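Local coordinates for protein phosphate transporter (Thermotoga maritima MSB8, PDB 6L85) that probably imports inorganic phosphate across the cell membrane by coupling its movement to that of sodium ions, at residues S105-I110 against L137-S142. Sequence-based numbering, arbitrary orientation.
Sequences STTHSI and LSWVVS. With NA (sodium ion), chain R; PO4 (phosphate ion), chain P.
His108 and Trp139 meet ring against ring, the imidazole lying over one face of the indole while the two side chains run past each other in opposite directions. CD2 of His108 sits over the middle of the indole, and His108 NE2 comes within 3.2 Å of Trp139 CD2. The planes are inclined by 33°, so the pair is oblique. Both CG atoms stand anti to their own carbonyl carbons (chi1 -71° for Trp139), which carries each ring across the gap between helices 106-121 and 129-162. The other imidazole face receives Ser105 CB. Ser105 is also the N-cap of helix 106-121: its OG accepts a nearly straight bond from His108 N (2.9 Å, 172°) and donates to phosphate O2.

Phosphate O2 is also held by Thr107 N and by Thr107 OG1, the latter at 2.6 Å; the same OG1 binds sodium at 2.5 Å, with Asn257, Asp258 and Ile344 O completing the protein ligands. Thr107 CG2 only grazes the indole obliquely, and Trp139 NE1 is tied to Pro343 O. Replacing Trp139 by an alanine is likely to leave the imidazole freer to turn and Pro343 O without this donor. The contact thus joins a ring pair lacking any mutual hydrogen bond to a helix start whose N-H groups and hydroxyls are turned to an anion, consistent with a phosphate site coupled to sodium through Thr107.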
ATOM      1  N   SER B 105      -7.878  17.316 -21.480  1.00 43.23           N
ATOM      2  CA  SER B 105      -7.723  15.865 -21.447  1.00 39.75           C
ATOM      3  C   SER B 105      -6.412  15.457 -22.111  1.00 42.26           C
ATOM      4  O   SER B 105      -6.248  15.628 -23.328  1.00 43.38           O
ATOM      5  CB  SER B 105      -8.885  15.164 -22.140  1.00 36.58           C
ATOM      6  OG  SER B 105      -8.619  13.771 -22.256  1.00 37.15           O
ATOM      7  N   THR B 106      -5.498  14.888 -21.312  1.00 38.83           N
ATOM      8  CA  THR B 106      -4.253  14.326 -21.835  1.00 32.61           C
ATOM      9  C   THR B 106      -4.514  13.020 -22.573  1.00 31.01           C
ATOM     10  O   THR B 106      -3.734  12.644 -23.451  1.00 32.41           O
ATOM     11  CB  THR B 106      -3.229  14.099 -20.689  1.00 35.87           C
ATOM     12  OG1 THR B 106      -3.632  12.985 -19.867  1.00 32.13           O
ATOM     13  CG2 THR B 106      -3.105  15.350 -19.784  1.00 34.80           C
ATOM     14  N   THR B 107      -5.584  12.307 -22.207  1.00 31.52           N
ATOM     15  CA  THR B 107      -5.954  11.091 -22.926  1.00 33.46           C
ATOM     16  C   THR B 107      -6.447  11.418 -24.343  1.00 40.24           C
ATOM     17  O   THR B 107      -6.008  10.800 -25.328  1.00 38.01           O
ATOM     18  CB  THR B 107      -7.025  10.332 -22.132  1.00 32.99           C
ATOM     19  OG1 THR B 107      -6.602  10.168 -20.764  1.00 33.87           O
ATOM     20  CG2 THR B 107      -7.346   8.969 -22.756  1.00 31.47           C
ATOM     21  N   HIS B 108      -7.370  12.384 -24.463  1.00 39.33           N
ATOM     22  CA  HIS B 108      -7.809  12.814 -25.790  1.00 37.86           C
ATOM     23  C   HIS B 108      -6.619  13.275 -26.605  1.00 38.67           C
ATOM     24  O   HIS B 108      -6.508  12.954 -27.799  1.00 41.75           O
ATOM     25  CB  HIS B 108      -8.854  13.930 -25.684  1.00 36.60           C
ATOM     26  CG  HIS B 108     -10.162  13.468 -25.124  1.00 33.94           C
ATOM     27  ND1 HIS B 108     -11.292  14.251 -25.111  1.00 45.22           N
ATOM     28  CD2 HIS B 108     -10.518  12.289 -24.562  1.00 40.33           C
ATOM     29  CE1 HIS B 108     -12.291  13.577 -24.567  1.00 43.94           C
ATOM     30  NE2 HIS B 108     -11.844  12.389 -24.208  1.00 39.45           N
ATOM     31  N   SER B 109      -5.681  13.969 -25.947  1.00 34.75           N
ATOM     32  CA  SER B 109      -4.501  14.485 -26.632  1.00 37.48           C
ATOM     33  C   SER B 109      -3.644  13.357 -27.186  1.00 41.72           C
ATOM     34  O   SER B 109      -3.229  13.398 -28.351  1.00 41.48           O
ATOM     35  CB  SER B 109      -3.688  15.367 -25.687  1.00 36.57           C
ATOM     36  OG  SER B 109      -4.556  16.266 -25.034  1.00 41.27           O
ATOM     37  N   ILE B 110      -3.355  12.334 -26.370  1.00 37.82           N
ATOM     38  CA  ILE B 110      -2.417  11.325 -26.864  1.00 36.94           C
ATOM     39  C   ILE B 110      -3.098  10.427 -27.904  1.00 37.87           C
ATOM     40  O   ILE B 110      -2.452   9.985 -28.868  1.00 38.61           O
ATOM     41  CB  ILE B 110      -1.770  10.513 -25.711  1.00 30.18           C
ATOM     42  CG1 ILE B 110      -0.599   9.674 -26.245  1.00 31.10           C
ATOM     43  CG2 ILE B 110      -2.742   9.585 -25.025  1.00 30.06           C
ATOM     44  CD1 ILE B 110       0.617  10.514 -26.663  1.00 30.06           C
ATOM     45  N   LEU B 137     -16.925   6.055 -27.706  1.00 46.22           N
ATOM     46  CA  LEU B 137     -18.138   5.786 -26.944  1.00 46.97           C
ATOM     47  C   LEU B 137     -17.895   5.940 -25.448  1.00 49.55           C
ATOM     48  O   LEU B 137     -18.731   6.504 -24.728  1.00 48.01           O
ATOM     49  CB  LEU B 137     -18.654   4.380 -27.255  1.00 49.85           C
ATOM     50  CG  LEU B 137     -19.907   3.982 -26.473  1.00 56.53           C
ATOM     51  CD1 LEU B 137     -21.032   5.008 -26.689  1.00 55.37           C
ATOM     52  CD2 LEU B 137     -20.378   2.579 -26.854  1.00 57.37           C
ATOM     53  N   SER B 138     -16.762   5.427 -24.957  1.00 49.25           N
ATOM     54  CA  SER B 138     -16.468   5.560 -23.536  1.00 48.80           C
ATOM     55  C   SER B 138     -16.210   7.014 -23.173  1.00 43.36           C
ATOM     56  O   SER B 138     -16.505   7.429 -22.053  1.00 39.33           O
ATOM     57  CB  SER B 138     -15.274   4.681 -23.155  1.00 47.10           C
ATOM     58  OG  SER B 138     -14.070   5.256 -23.636  1.00 41.88           O
ATOM     59  N   TRP B 139     -15.690   7.800 -24.118  1.00 40.08           N
ATOM     60  CA  TRP B 139     -15.470   9.215 -23.852  1.00 36.63           C
ATOM     61  C   TRP B 139     -16.783   9.946 -23.651  1.00 47.36           C
ATOM     62  O   TRP B 139     -16.814  11.008 -23.012  1.00 47.81           O
ATOM     63  CB  TRP B 139     -14.705   9.861 -25.001  1.00 35.36           C
ATOM     64  CG  TRP B 139     -13.292   9.452 -25.101  1.00 40.19           C
ATOM     65  CD1 TRP B 139     -12.593   8.632 -24.232  1.00 39.08           C
ATOM     66  CD2 TRP B 139     -12.366   9.852 -26.111  1.00 40.53           C
ATOM     67  NE1 TRP B 139     -11.289   8.504 -24.663  1.00 40.54           N
ATOM     68  CE2 TRP B 139     -11.122   9.240 -25.809  1.00 39.45           C
ATOM     69  CE3 TRP B 139     -12.463  10.658 -27.245  1.00 40.00           C
ATOM     70  CZ2 TRP B 139      -9.995   9.412 -26.606  1.00 39.68           C
ATOM     71  CZ3 TRP B 139     -11.337  10.836 -28.027  1.00 42.37           C
ATOM     72  CH2 TRP B 139     -10.120  10.212 -27.708  1.00 42.52           C
ATOM     73  N   VAL B 140     -17.854   9.429 -24.257  1.00 47.83           N
ATOM     74  CA  VAL B 140     -19.180  10.018 -24.077  1.00 42.26           C
ATOM     75  C   VAL B 140     -19.878   9.439 -22.844  1.00 41.95           C
ATOM     76  O   VAL B 140     -20.530  10.161 -22.087  1.00 45.13           O
ATOM     77  CB  VAL B 140     -20.021   9.809 -25.356  1.00 52.03           C
ATOM     78  CG1 VAL B 140     -21.463  10.073 -25.067  1.00 43.48           C
ATOM     79  CG2 VAL B 140     -19.528  10.711 -26.495  1.00 49.03           C
ATOM     80  N   VAL B 141     -19.745   8.134 -22.613  1.00 42.69           N
ATOM     81  CA  VAL B 141     -20.466   7.463 -21.528  1.00 44.07           C
ATOM     82  C   VAL B 141     -19.845   7.764 -20.151  1.00 50.30           C
ATOM     83  O   VAL B 141     -20.566   7.894 -19.148  1.00 46.02           O
ATOM     84  CB  VAL B 141     -20.507   5.947 -21.815  1.00 47.17           C
ATOM     85  CG1 VAL B 141     -21.033   5.166 -20.629  1.00 49.37           C
ATOM     86  CG2 VAL B 141     -21.358   5.670 -23.037  1.00 56.42           C
ATOM     87  N   SER B 142     -18.506   7.856 -20.069  1.00 43.90           N
ATOM     88  CA  SER B 142     -17.829   7.969 -18.774  1.00 45.29           C
ATOM     89  C   SER B 142     -18.269   9.177 -17.968  1.00 39.69           C
ATOM     90  O   SER B 142     -18.593   9.005 -16.780  1.00 42.78           O
ATOM     91  CB  SER B 142     -16.299   7.997 -18.963  1.00 35.99           C
ATOM     92  OG  SER B 142     -15.852   6.807 -19.571  1.00 54.22           O
TER
HETATM   93 NA    NA R 503      -7.055   8.261 -19.289  1.00 34.12          NA
HETATM   94  P   PO4 P 501      -7.292  13.179 -18.691  1.00 34.28           P
HETATM   95  O1  PO4 P 501      -8.444  14.148 -18.425  1.00 37.25           O
HETATM   96  O2  PO4 P 501      -7.388  12.532 -20.056  1.00 38.50           O
HETATM   97  O3  PO4 P 501      -7.341  12.091 -17.623  1.00 35.80           O
HETATM   98  O4  PO4 P 501      -5.964  13.918 -18.669  1.00 33.19           O
HETATM   99  O   HOH W   1      -5.652   6.977 -20.528  1.00 30.32           O